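Local coordinates for protein aromatic-amino-acid aminotransferase (Burkholderia pseudomallei, PDB 4F4E) that probably transfers amino groups between aromatic amino acids such as tyrosine and 2-oxoglutarate, using a covalently held pyridoxal 5'-phosphate cofactor, at residues V180-M185 and D214-Q219. Sequence-based numbering, arbitrary orientation.
Sequences VNFDGM and DAQWAQ
With CG anti to the backbone N (chi1 -171°), the ring of F182 reaches out from the first turn of its helix to meet Q216, whose chain, extended beyond CG, runs past it in the opposite direction. Evidence for a CH-pi contact is that Q216 CB lies 3.9 Å from the centroid of the F182 ring, over one face and only 19° off the normal. Further along, the amide of Q216 reaches the root of the ring, NE2 lying 3.5 Å from F182 CB, while at the far end F182 CZ comes to 3.4 Å from the backbone O of Q216. Q219, one turn on, meets the ring obliquely, its NE2 3.7 Å from F182 CE2 and the amide and ring planes 56° apart. In the large domain of this aminotransferase of class I, whose mixed sheet includes 167-174 and 197-201, the contact joins two helix starts at the surface: helix 214-227 and helix 182-189, the latter following the return from strand 167-174. N181 occupies the N-cap of helix 182-189; its OD1 accepts from G184 N at 2.9 Å, with the donor above the carbonyl plane. A methyl of V180 also touches the amide, CG1 standing 3.8 Å from Q216 NE2. That NE2 also donates to a water at 3.0 Å, which in turn donates weakly to V180 O. L212 touches the side chains of both V180 and F182.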
loop_
_atom_site.group_PDB
_atom_site.type_symbol
_atom_site.label_atom_id
_atom_site.label_comp_id
_atom_site.label_asym_id
_atom_site.label_seq_id
_atom_site.Cartn_x
_atom_site.Cartn_y
_atom_site.Cartn_z
ATOM N N VAL A 180 27.250 -1.507 21.870
ATOM C CA VAL A 180 26.510 -0.253 21.832
ATOM C C VAL A 180 27.297 0.804 22.624
ATOM O O VAL A 180 27.867 0.501 23.693
ATOM C CB VAL A 180 25.078 -0.406 22.381
ATOM C CG1 VAL A 180 25.112 -0.959 23.786
ATOM C CG2 VAL A 180 24.350 0.944 22.359
ATOM N N ASN A 181 27.389 2.012 22.062
ATOM C CA ASN A 181 27.926 3.167 22.779
ATOM C C ASN A 181 26.733 3.747 23.511
ATOM O O ASN A 181 26.180 4.730 23.067
ATOM C CB ASN A 181 28.542 4.184 21.824
ATOM C CG ASN A 181 28.933 5.473 22.499
ATOM O OD1 ASN A 181 28.867 5.587 23.718
ATOM N ND2 ASN A 181 29.311 6.447 21.719
ATOM N N PHE A 182 26.371 3.145 24.642
ATOM C CA PHE A 182 25.168 3.545 25.352
ATOM C C PHE A 182 25.299 4.924 25.961
ATOM O O PHE A 182 24.313 5.665 26.039
ATOM C CB PHE A 182 24.735 2.525 26.402
ATOM C CG PHE A 182 23.383 2.827 26.967
ATOM C CD1 PHE A 182 22.251 2.752 26.146
ATOM C CD2 PHE A 182 23.255 3.369 28.229
ATOM C CE1 PHE A 182 21.002 3.081 26.617
ATOM C CE2 PHE A 182 21.995 3.716 28.709
ATOM C CZ PHE A 182 20.870 3.575 27.905
ATOM N N ASP A 183 26.505 5.274 26.412
ATOM C CA ASP A 183 26.738 6.596 26.963
ATOM C C ASP A 183 26.455 7.686 25.931
ATOM O O ASP A 183 25.856 8.725 26.249
ATOM C CB ASP A 183 28.165 6.742 27.498
ATOM C CG ASP A 183 28.473 5.786 28.663
ATOM O OD1 ASP A 183 27.541 5.288 29.348
ATOM O OD2 ASP A 183 29.668 5.546 28.888
ATOM N N GLY A 184 26.877 7.451 24.694
ATOM C CA GLY A 184 26.678 8.407 23.632
ATOM C C GLY A 184 25.197 8.459 23.285
ATOM O O GLY A 184 24.652 9.543 23.036
ATOM N N MET A 185 24.540 7.303 23.287
ATOM C CA MET A 185 23.103 7.299 22.980
ATOM C C MET A 185 22.339 8.119 24.014
ATOM O O MET A 185 21.555 8.986 23.691
ATOM C CB MET A 185 22.550 5.889 23.011
ATOM C CG MET A 185 21.059 5.833 22.699
ATOM S SD MET A 185 20.450 4.130 22.546
ATOM C CE MET A 185 18.693 4.409 22.264
ATOM N N ASP A 214 17.641 -5.009 28.933
ATOM C CA ASP A 214 16.399 -4.542 29.591
ATOM C C ASP A 214 16.610 -3.367 30.537
ATOM O O ASP A 214 15.679 -2.570 30.777
ATOM C CB ASP A 214 15.749 -5.700 30.356
ATOM C CG ASP A 214 14.962 -6.623 29.461
ATOM O OD1 ASP A 214 14.925 -6.391 28.216
ATOM O OD2 ASP A 214 14.353 -7.571 30.016
ATOM N N ALA A 215 17.828 -3.272 31.054
ATOM C CA ALA A 215 18.233 -2.207 31.940
ATOM C C ALA A 215 18.630 -0.931 31.212
ATOM O O ALA A 215 18.428 0.162 31.717
ATOM C CB ALA A 215 19.369 -2.669 32.819
ATOM N N GLN A 216 19.239 -1.067 30.038
ATOM C CA GLN A 216 19.515 0.087 29.200
ATOM C C GLN A 216 18.185 0.613 28.655
ATOM O O GLN A 216 17.991 1.839 28.526
ATOM C CB GLN A 216 20.489 -0.279 28.085
ATOM C CG GLN A 216 21.901 -0.581 28.604
ATOM C CD GLN A 216 22.791 -1.213 27.535
ATOM O OE1 GLN A 216 22.335 -2.041 26.758
ATOM N NE2 GLN A 216 24.064 -0.780 27.474
ATOM N N TRP A 217 17.266 -0.299 28.350
ATOM C CA TRP A 217 15.941 0.101 27.888
ATOM C C TRP A 217 15.251 0.918 28.952
ATOM O O TRP A 217 14.616 1.932 28.630
ATOM C CB TRP A 217 15.092 -1.087 27.535
ATOM C CG TRP A 217 15.283 -1.600 26.127
ATOM C CD1 TRP A 217 15.743 -2.849 25.727
ATOM C CD2 TRP A 217 14.991 -0.876 24.910
ATOM N NE1 TRP A 217 15.748 -2.963 24.360
ATOM C CE2 TRP A 217 15.292 -1.793 23.803
ATOM C CE3 TRP A 217 14.509 0.389 24.636
ATOM C CZ2 TRP A 217 15.125 -1.430 22.501
ATOM C CZ3 TRP A 217 14.332 0.745 23.309
ATOM C CH2 TRP A 217 14.659 -0.133 22.271
ATOM N N ALA A 218 15.410 0.549 30.231
ATOM C CA ALA A 218 14.735 1.323 31.300
ATOM C C ALA A 218 15.252 2.758 31.365
ATOM O O ALA A 218 14.487 3.705 31.629
ATOM C CB ALA A 218 14.884 0.610 32.665
ATOM N N GLN A 219 16.543 2.939 31.103
ATOM C CA GLN A 219 17.118 4.281 31.091
ATOM C C GLN A 219 16.578 5.073 29.909
ATOM O O GLN A 219 16.296 6.261 30.031
ATOM C CB GLN A 219 18.632 4.246 31.027
ATOM C CG GLN A 219 19.207 3.570 32.268
ATOM C CD GLN A 219 20.709 3.479 32.255
ATOM O OE1 GLN A 219 21.389 4.463 32.529
ATOM N NE2 GLN A 219 21.233 2.298 31.992
HETATM O O HOH W 1 26.830 -1.241 26.401
#